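TRNA endonuclease VMS1 (Saccharomyces cerevisiae, PDB 5WHG) cleaves polypeptidyl-tRNAs downstream of ribosome-associated quality control, releasing incompletely synthesized polypeptides for degradation. Local coordinates at residues S208-V213 / K356-L361; L249-F254 / P349-L354; I315-V320 / K324-N329. All coordinates share one frame; numbering follows the deposited sequence.

Interaction 1. Residues S208-V213 / K356-L361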
loop_
_atom_site.group_PDB
_atom_site.type_symbol
_atom_site.label_atom_id
_atom_site.label_comp_id
_atom_site.label_asym_id
_atom_site.label_seq_id
_atom_site.Cartn_x
_atom_site.Cartn_y
_atom_site.Cartn_z
ATOM N N SER A 208 -0.286 4.485 -0.014
ATOM C CA SER A 208 -0.714 3.669 -1.143
ATOM C C SER A 208 -2.222 3.491 -1.059
ATOM O O SER A 208 -2.822 3.656 0.012
ATOM C CB SER A 208 -0.013 2.299 -1.159
ATOM O OG SER A 208 1.387 2.435 -1.344
ATOM N N ALA A 209 -2.841 3.149 -2.189
ATOM C CA ALA A 209 -4.277 2.876 -2.202
ATOM C C ALA A 209 -4.551 1.377 -2.375
ATOM O O ALA A 209 -3.742 0.648 -2.947
ATOM C CB ALA A 209 -4.972 3.695 -3.304
ATOM N N LEU A 210 -5.689 0.912 -1.851
ATOM C CA LEU A 210 -6.085 -0.492 -1.962
ATOM C C LEU A 210 -7.570 -0.588 -2.302
ATOM O O LEU A 210 -8.411 -0.004 -1.612
ATOM C CB LEU A 210 -5.799 -1.260 -0.666
ATOM C CG LEU A 210 -4.433 -1.110 0.026
ATOM C CD1 LEU A 210 -4.465 -1.728 1.434
ATOM C CD2 LEU A 210 -3.365 -1.781 -0.756
ATOM N N PHE A 211 -7.883 -1.340 -3.357
ATOM C CA PHE A 211 -9.232 -1.484 -3.888
ATOM C C PHE A 211 -9.481 -2.939 -4.270
ATOM O O PHE A 211 -8.677 -3.542 -4.989
ATOM C CB PHE A 211 -9.428 -0.569 -5.107
ATOM C CG PHE A 211 -9.412 0.906 -4.764
ATOM C CD1 PHE A 211 -10.469 1.477 -4.048
ATOM C CD2 PHE A 211 -8.348 1.718 -5.142
ATOM C CE1 PHE A 211 -10.469 2.827 -3.718
ATOM C CE2 PHE A 211 -8.339 3.081 -4.824
ATOM C CZ PHE A 211 -9.397 3.640 -4.107
HETATM N N MSE A 212 -10.581 -3.502 -3.772
HETATM C CA MSE A 212 -11.092 -4.767 -4.261
HETATM C C MSE A 212 -12.584 -4.675 -4.545
HETATM O O MSE A 212 -13.336 -4.154 -3.733
HETATM C CB MSE A 212 -10.866 -5.881 -3.252
HETATM C CG MSE A 212 -9.457 -6.079 -2.798
HETATM SE SE MSE A 212 -9.462 -7.334 -1.296
HETATM C CE MSE A 212 -7.636 -7.070 -0.668
ATOM N N VAL A 213 -13.023 -5.205 -5.682
ATOM C CA VAL A 213 -14.437 -5.241 -6.036
ATOM C C VAL A 213 -14.733 -6.630 -6.562
ATOM O O VAL A 213 -13.869 -7.285 -7.152
ATOM C CB VAL A 213 -14.825 -4.156 -7.080
ATOM C CG1 VAL A 213 -14.122 -4.390 -8.384
ATOM C CG2 VAL A 213 -16.314 -4.118 -7.318
ATOM N N LYS A 356 -5.269 -7.578 5.427
ATOM C CA LYS A 356 -4.550 -8.813 5.124
ATOM C C LYS A 356 -3.645 -8.601 3.923
ATOM O O LYS A 356 -2.443 -8.889 3.970
ATOM C CB LYS A 356 -5.544 -9.963 4.873
ATOM C CG LYS A 356 -4.932 -11.361 4.527
ATOM C CD LYS A 356 -4.713 -11.596 3.001
ATOM C CE LYS A 356 -3.639 -12.665 2.712
ATOM N NZ LYS A 356 -3.327 -12.834 1.261
ATOM N N ALA A 357 -4.213 -8.072 2.839
ATOM C CA ALA A 357 -3.439 -7.801 1.638
ATOM C C ALA A 357 -2.265 -6.884 1.937
ATOM O O ALA A 357 -1.143 -7.137 1.487
ATOM C CB ALA A 357 -4.345 -7.193 0.573
ATOM N N TRP A 358 -2.500 -5.810 2.699
ATOM C CA TRP A 358 -1.416 -4.872 2.983
ATOM C C TRP A 358 -0.297 -5.540 3.772
ATOM O O TRP A 358 0.882 -5.391 3.437
ATOM C CB TRP A 358 -1.925 -3.638 3.733
ATOM C CG TRP A 358 -0.818 -2.635 3.937
ATOM C CD1 TRP A 358 -0.294 -2.210 5.127
ATOM C CD2 TRP A 358 -0.073 -1.962 2.909
ATOM N NE1 TRP A 358 0.720 -1.300 4.906
ATOM C CE2 TRP A 358 0.882 -1.134 3.555
ATOM C CE3 TRP A 358 -0.121 -1.977 1.507
ATOM C CZ2 TRP A 358 1.783 -0.320 2.843
ATOM C CZ3 TRP A 358 0.780 -1.174 0.799
ATOM C CH2 TRP A 358 1.719 -0.349 1.476
ATOM N N CYS A 359 -0.641 -6.276 4.830
ATOM C CA CYS A 359 0.405 -6.946 5.602
ATOM C C CYS A 359 1.166 -7.937 4.738
ATOM O O CYS A 359 2.381 -8.096 4.891
ATOM C CB CYS A 359 -0.178 -7.650 6.823
ATOM S SG CYS A 359 -0.755 -6.541 8.122
ATOM N N GLU A 360 0.466 -8.591 3.805
ATOM C CA GLU A 360 1.098 -9.499 2.850
ATOM C C GLU A 360 2.047 -8.782 1.881
ATOM O O GLU A 360 2.993 -9.400 1.387
ATOM C CB GLU A 360 0.016 -10.247 2.073
ATOM C CG GLU A 360 0.533 -11.181 1.016
ATOM C CD GLU A 360 1.507 -12.182 1.581
ATOM O OE1 GLU A 360 2.556 -12.401 0.939
ATOM O OE2 GLU A 360 1.230 -12.735 2.672
ATOM N N LEU A 361 1.815 -7.500 1.571
ATOM C CA LEU A 361 2.732 -6.782 0.684
ATOM C C LEU A 361 3.872 -6.082 1.422
ATOM O O LEU A 361 4.936 -5.848 0.829
ATOM C CB LEU A 361 1.984 -5.724 -0.133
ATOM C CG LEU A 361 1.021 -6.082 -1.268
ATOM C CD1 LEU A 361 0.009 -4.952 -1.456
ATOM C CD2 LEU A 361 1.782 -6.321 -2.560
#
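Leu210 and Trp358 carry this contact, their side chains nearly perpendicular to each other between strand and helix. The two methyls of Leu210 divide the work: CD1 lies 3.9 Å from CB of Trp358, at the root of the side chain, while CD2 approaches the benzo part of the indole obliquely, 4.0 Å from CE3. Because CG of Trp358 is anti to its own backbone nitrogen (chi1 -176°), the indole is carried off the helix and along the strand toward Ser208, although the bond from CA to CB does not itself aim at the sheet. There Ser208 OG comes obliquely to within 4.0 Å of CH2 of Trp358, and CB of Ser208 lies beside the same end of the ring; the hydroxyl is hydrogen-bonded to His225, whose ring also meets the indole. Strand 207-214 is central in the mixed sheet of the VLRF1 domain, the part of Vms1 that mediates binding to the 60S subunit, and helix 351-362 packs across one face of that sheet. The helix runs at 131° to the strand, with segment axes 10.2 Å apart, and Ser208, Leu210 and Met212 are the alternate strand residues turned toward it. At the other end of the contact the extended chain of selenomethionine Met212 reaches out to set its CE 3.5 Å from CB of Ala357. Replacing Trp358 with an alanine would probably open a gap beside Leu210 CD2 and Ser208 and deprive the His225 ring of an aromatic neighbour.

Interaction 2. Residues L249-F254 / P349-L354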
loop_
_atom_site.group_PDB
_atom_site.type_symbol
_atom_site.label_atom_id
_atom_site.label_comp_id
_atom_site.label_asym_id
_atom_site.label_seq_id
_atom_site.Cartn_x
_atom_site.Cartn_y
_atom_site.Cartn_z
ATOM N N LEU A 249 -5.880 5.744 6.490
ATOM C CA LEU A 249 -6.274 7.140 6.593
ATOM C C LEU A 249 -7.725 7.319 6.181
ATOM O O LEU A 249 -8.455 8.102 6.795
ATOM C CB LEU A 249 -5.343 8.011 5.742
ATOM C CG LEU A 249 -3.847 7.935 6.087
ATOM C CD1 LEU A 249 -3.046 8.974 5.346
ATOM C CD2 LEU A 249 -3.646 8.104 7.574
ATOM N N GLU A 250 -8.158 6.608 5.143
ATOM C CA GLU A 250 -9.570 6.501 4.804
ATOM C C GLU A 250 -9.883 5.047 4.471
ATOM O O GLU A 250 -8.997 4.265 4.116
ATOM C CB GLU A 250 -9.950 7.400 3.626
ATOM C CG GLU A 250 -9.357 8.806 3.637
ATOM C CD GLU A 250 -10.047 9.784 4.584
ATOM O OE1 GLU A 250 -11.010 9.386 5.271
ATOM O OE2 GLU A 250 -9.617 10.961 4.637
ATOM N N HIS A 251 -11.155 4.682 4.592
ATOM C CA HIS A 251 -11.574 3.340 4.202
ATOM C C HIS A 251 -13.076 3.351 4.007
ATOM O O HIS A 251 -13.794 4.010 4.759
ATOM C CB HIS A 251 -11.196 2.290 5.252
ATOM C CG HIS A 251 -11.981 2.417 6.511
ATOM N ND1 HIS A 251 -13.128 1.690 6.749
ATOM C CD2 HIS A 251 -11.818 3.231 7.578
ATOM C CE1 HIS A 251 -13.630 2.044 7.916
ATOM N NE2 HIS A 251 -12.853 2.975 8.440
ATOM N N LYS A 252 -13.541 2.623 2.994
ATOM C CA LYS A 252 -14.961 2.516 2.695
ATOM C C LYS A 252 -15.258 1.093 2.252
ATOM O O LYS A 252 -14.409 0.453 1.624
ATOM C CB LYS A 252 -15.378 3.516 1.603
ATOM C CG LYS A 252 -16.727 4.198 1.843
ATOM C CD LYS A 252 -16.546 5.492 2.643
ATOM C CE LYS A 252 -17.886 6.070 3.112
ATOM N NZ LYS A 252 -17.731 7.337 3.897
ATOM N N THR A 253 -16.438 0.580 2.623
ATOM C CA THR A 253 -16.973 -0.665 2.068
ATOM C C THR A 253 -18.480 -0.539 1.931
ATOM O O THR A 253 -19.158 -0.177 2.897
ATOM C CB THR A 253 -16.664 -1.905 2.930
ATOM O OG1 THR A 253 -17.359 -1.811 4.172
ATOM C CG2 THR A 253 -15.207 -2.014 3.240
ATOM N N PHE A 254 -19.003 -0.866 0.749
ATOM C CA PHE A 254 -20.440 -1.001 0.539
ATOM C C PHE A 254 -20.723 -2.169 -0.402
ATOM O O PHE A 254 -19.807 -2.788 -0.951
ATOM C CB PHE A 254 -21.040 0.293 -0.004
ATOM C CG PHE A 254 -20.214 0.949 -1.057
ATOM C CD1 PHE A 254 -20.190 0.459 -2.350
ATOM C CD2 PHE A 254 -19.475 2.086 -0.763
ATOM C CE1 PHE A 254 -19.422 1.093 -3.326
ATOM C CE2 PHE A 254 -18.708 2.725 -1.735
ATOM C CZ PHE A 254 -18.685 2.227 -3.012
ATOM N N PRO A 349 -14.138 -8.675 -0.734
ATOM C CA PRO A 349 -13.804 -7.282 -0.405
ATOM C C PRO A 349 -14.369 -6.871 0.943
ATOM O O PRO A 349 -15.569 -6.630 1.079
ATOM C CB PRO A 349 -14.427 -6.484 -1.557
ATOM C CG PRO A 349 -14.523 -7.469 -2.686
ATOM C CD PRO A 349 -14.821 -8.794 -2.031
ATOM N N THR A 350 -13.518 -6.850 1.960
ATOM C CA THR A 350 -13.840 -6.261 3.250
ATOM C C THR A 350 -12.632 -5.462 3.712
ATOM O O THR A 350 -11.525 -5.622 3.189
ATOM C CB THR A 350 -14.178 -7.307 4.323
ATOM O OG1 THR A 350 -12.964 -7.741 4.947
ATOM C CG2 THR A 350 -14.866 -8.501 3.718
ATOM N N VAL A 351 -12.850 -4.599 4.707
ATOM C CA VAL A 351 -11.733 -3.832 5.246
ATOM C C VAL A 351 -10.667 -4.765 5.804
ATOM O O VAL A 351 -9.469 -4.597 5.543
ATOM C CB VAL A 351 -12.223 -2.818 6.295
ATOM C CG1 VAL A 351 -11.125 -2.508 7.253
ATOM C CG2 VAL A 351 -12.576 -1.529 5.610
ATOM N N LEU A 352 -11.075 -5.779 6.554
ATOM C CA LEU A 352 -10.070 -6.655 7.133
ATOM C C LEU A 352 -9.259 -7.329 6.031
ATOM O O LEU A 352 -8.039 -7.486 6.157
ATOM C CB LEU A 352 -10.727 -7.674 8.065
ATOM C CG LEU A 352 -9.708 -8.608 8.723
ATOM C CD1 LEU A 352 -9.142 -8.066 10.055
ATOM C CD2 LEU A 352 -10.291 -9.987 8.880
ATOM N N GLU A 353 -9.906 -7.667 4.911
ATOM C CA GLU A 353 -9.180 -8.266 3.791
ATOM C C GLU A 353 -8.200 -7.279 3.151
ATOM O O GLU A 353 -7.131 -7.687 2.688
ATOM C CB GLU A 353 -10.174 -8.798 2.753
ATOM C CG GLU A 353 -9.530 -9.366 1.493
ATOM C CD GLU A 353 -8.541 -10.511 1.760
ATOM O OE1 GLU A 353 -8.939 -11.536 2.370
ATOM O OE2 GLU A 353 -7.362 -10.376 1.344
ATOM N N LEU A 354 -8.546 -5.991 3.106
ATOM C CA LEU A 354 -7.593 -4.976 2.670
ATOM C C LEU A 354 -6.360 -4.944 3.578
ATOM O O LEU A 354 -5.228 -4.762 3.103
ATOM C CB LEU A 354 -8.289 -3.610 2.629
ATOM C CG LEU A 354 -9.378 -3.430 1.554
ATOM C CD1 LEU A 354 -9.926 -2.024 1.526
ATOM C CD2 LEU A 354 -8.880 -3.810 0.156
#
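Val351 lays its CG2 methyl between two residues of the edge strand, His251 and Thr253, and crosses both side chains at about a right angle. The same methyl meets CG2 of Thr253 at 3.6 Å and comes obliquely to the imidazole of His251. For Thr253 the torsion matters: with OG1 between the backbone nitrogen and the carbonyl carbon (chi1 67°), CG2 falls beside the backbone nitrogen and is the branch offered to Val351, lying also 3.8 Å from the Val351 backbone N. Here the first turn of helix 351-362 meets strand 247-255, the outermost strand of the mixed VLRF1 sheet on this side, just beyond a classic beta bulge in which Leu249 and Glu250 both face Ile222. Thr350 is the N-cap of the helix. Its OG1 accepts a nearly straight bond from Glu353 N, 3.1 Å long with an angle of 163° at the hydrogen, which satisfies an amide of the first turn. Deeper in, Leu354 packs on Ala219 and Ala221 of the neighbouring strand, whereas His251 and Thr253 lie at the protein surface.

Interaction 3. Residues I315-V320 / K324-N329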
loop_
_atom_site.group_PDB
_atom_site.type_symbol
_atom_site.label_atom_id
_atom_site.label_comp_id
_atom_site.label_asym_id
_atom_site.label_seq_id
_atom_site.Cartn_x
_atom_site.Cartn_y
_atom_site.Cartn_z
ATOM N N ILE A 315 -5.386 -2.810 -7.204
ATOM C CA ILE A 315 -6.790 -3.054 -7.531
ATOM C C ILE A 315 -6.978 -4.526 -7.860
ATOM O O ILE A 315 -6.248 -5.074 -8.693
ATOM C CB ILE A 315 -7.260 -2.206 -8.727
ATOM C CG1 ILE A 315 -6.880 -0.751 -8.539
ATOM C CG2 ILE A 315 -8.780 -2.296 -8.892
ATOM C CD1 ILE A 315 -7.596 0.167 -9.530
ATOM N N ARG A 316 -7.966 -5.158 -7.243
ATOM C CA ARG A 316 -8.437 -6.463 -7.699
ATOM C C ARG A 316 -9.848 -6.327 -8.251
ATOM O O ARG A 316 -10.780 -5.963 -7.517
ATOM C CB ARG A 316 -8.434 -7.539 -6.609
ATOM C CG ARG A 316 -9.174 -8.771 -7.180
ATOM C CD ARG A 316 -8.939 -10.084 -6.485
ATOM N NE ARG A 316 -9.528 -10.169 -5.142
ATOM C CZ ARG A 316 -10.818 -10.002 -4.834
ATOM N NH1 ARG A 316 -11.732 -9.701 -5.755
ATOM N NH2 ARG A 316 -11.194 -10.118 -3.571
ATOM N N ALA A 317 -10.002 -6.656 -9.533
ATOM C CA ALA A 317 -11.308 -6.683 -10.195
ATOM C C ALA A 317 -11.214 -7.717 -11.320
ATOM O O ALA A 317 -10.819 -7.389 -12.440
ATOM C CB ALA A 317 -11.691 -5.308 -10.725
ATOM N N ARG A 318 -11.566 -8.970 -11.000
ATOM C CA ARG A 318 -11.465 -10.041 -11.992
ATOM C C ARG A 318 -12.443 -9.831 -13.142
ATOM O O ARG A 318 -12.093 -10.047 -14.310
ATOM C CB ARG A 318 -11.716 -11.399 -11.344
ATOM C CG ARG A 318 -10.599 -11.922 -10.465
ATOM C CD ARG A 318 -11.179 -12.977 -9.550
ATOM N NE ARG A 318 -12.352 -12.438 -8.867
ATOM C CZ ARG A 318 -12.398 -12.158 -7.569
ATOM N NH1 ARG A 318 -11.338 -12.395 -6.800
ATOM N NH2 ARG A 318 -13.509 -11.654 -7.040
ATOM N N ASN A 319 -13.674 -9.429 -12.831
ATOM C CA ASN A 319 -14.630 -9.082 -13.873
ATOM C C ASN A 319 -14.098 -7.935 -14.732
ATOM O O ASN A 319 -13.527 -6.963 -14.225
ATOM C CB ASN A 319 -15.967 -8.702 -13.245
ATOM C CG ASN A 319 -17.138 -9.104 -14.099
ATOM O OD1 ASN A 319 -17.039 -10.040 -14.891
ATOM N ND2 ASN A 319 -18.261 -8.406 -13.944
ATOM N N VAL A 320 -14.297 -8.052 -16.047
ATOM C CA VAL A 320 -13.752 -7.061 -16.972
ATOM C C VAL A 320 -14.494 -5.735 -16.839
ATOM O O VAL A 320 -13.882 -4.657 -16.882
ATOM C CB VAL A 320 -13.787 -7.604 -18.415
ATOM C CG1 VAL A 320 -15.234 -7.866 -18.893
ATOM C CG2 VAL A 320 -13.028 -6.672 -19.361
ATOM N N LYS A 324 -13.021 -2.044 -15.426
ATOM C CA LYS A 324 -13.336 -0.815 -16.134
ATOM C C LYS A 324 -13.910 0.258 -15.208
ATOM O O LYS A 324 -13.893 1.436 -15.568
ATOM C CB LYS A 324 -14.303 -1.129 -17.279
ATOM C CG LYS A 324 -14.427 -0.037 -18.331
ATOM C CD LYS A 324 -15.604 -0.309 -19.258
ATOM C CE LYS A 324 -15.897 0.887 -20.150
ATOM N NZ LYS A 324 -17.008 0.617 -21.108
ATOM N N ILE A 325 -14.391 -0.114 -14.016
ATOM C CA ILE A 325 -14.992 0.868 -13.113
ATOM C C ILE A 325 -13.959 1.882 -12.642
ATOM O O ILE A 325 -14.298 3.035 -12.343
ATOM C CB ILE A 325 -15.657 0.176 -11.906
ATOM C CG1 ILE A 325 -16.752 -0.788 -12.356
ATOM C CG2 ILE A 325 -16.245 1.202 -10.934
ATOM C CD1 ILE A 325 -17.405 -1.498 -11.205
ATOM N N PHE A 326 -12.691 1.494 -12.581
ATOM C CA PHE A 326 -11.695 2.351 -11.960
ATOM C C PHE A 326 -11.054 3.337 -12.926
ATOM O O PHE A 326 -10.357 4.256 -12.467
ATOM C CB PHE A 326 -10.624 1.488 -11.279
ATOM C CG PHE A 326 -11.148 0.723 -10.113
ATOM C CD1 PHE A 326 -11.770 -0.512 -10.297
ATOM C CD2 PHE A 326 -11.062 1.249 -8.836
ATOM C CE1 PHE A 326 -12.298 -1.228 -9.222
ATOM C CE2 PHE A 326 -11.569 0.536 -7.749
ATOM C CZ PHE A 326 -12.193 -0.709 -7.952
ATOM N N THR A 327 -11.282 3.179 -14.236
ATOM C CA THR A 327 -10.646 4.014 -15.257
ATOM C C THR A 327 -11.606 4.606 -16.270
ATOM O O THR A 327 -11.213 5.531 -16.991
ATOM C CB THR A 327 -9.593 3.215 -16.034
ATOM O OG1 THR A 327 -10.223 2.073 -16.645
ATOM C CG2 THR A 327 -8.450 2.791 -15.102
ATOM N N ASP A 328 -12.825 4.089 -16.378
ATOM C CA ASP A 328 -13.837 4.627 -17.273
ATOM C C ASP A 328 -14.307 5.985 -16.761
ATOM O O ASP A 328 -15.219 6.052 -15.937
ATOM C CB ASP A 328 -14.985 3.617 -17.381
ATOM C CG ASP A 328 -16.171 4.119 -18.180
ATOM O OD1 ASP A 328 -16.181 5.267 -18.676
ATOM O OD2 ASP A 328 -17.122 3.324 -18.310
ATOM N N ASN A 329 -13.672 7.065 -17.220
ATOM C CA ASN A 329 -14.152 8.430 -16.984
ATOM C C ASN A 329 -14.115 8.796 -15.497
ATOM O O ASN A 329 -15.070 9.347 -14.945
ATOM C CB ASN A 329 -15.559 8.608 -17.562
ATOM C CG ASN A 329 -15.884 10.048 -17.875
ATOM O OD1 ASN A 329 -15.007 10.817 -18.264
ATOM N ND2 ASN A 329 -17.150 10.424 -17.708
#
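Ile315 and Phe326 form the tight, buried part of this contact. CG2 of Ile315 sits over one face of the Phe326 ring in a CH-pi contact, 3.7 Å from the ring centroid and only 12° off the normal. The other branch of the isoleucine follows the ring toward its root, with CD1 3.6 Å from Phe326 CG, and the two side chains lie alongside, running in opposite senses. This division follows from chi1 of Ile315 (-50°), which puts CG2 anti to the backbone nitrogen and CG1 beside it. Ala317 adds a lighter touch, its CB 4.4 Å from CE1 of Phe326. The C-terminal part of strand 313-316, in the mixed VLRF1 sheet, and the residues after it thus meet the chain that follows the short helix 320-323, and Phe326 turns back under the strand to pack against Ile296 and Leu300 of helix 292-302. Toward solvent the contact is sparser and mainly backbone. Lys324 N donates to Val320 O at 3.1 Å, tilted 28° from the carbonyl plane, an i to i+4 bond spanning helix 320-323, while the Val320 side chain points away. The extended Lys324 chain leads off to a long salt bridge, NZ to OD2 of Asp328 at 3.9 Å; that carboxylate is also paired with Lys293.

Overall arrangement
From the N terminus, strand 207-214 comes first and opens the widest loop, which interaction 1 closes when helix 351-362 returns to it. Edge strand 247-255 then opens a second loop, closed by interaction 2 at the start of that same helix, and the short loop of interaction 3 lies inside both, so the three are nested without crossing. Interactions 1 and 2 adjoin along the helix, with Met212 CE 3.6 Å from Leu354 CD2. Interaction 3 joins interaction 1 through the sheet, where strands 207-214 and 313-316 are parallel neighbours, and Phe211 packs on Phe326. Together they tie the helix, central strands and sheet edge into one domain.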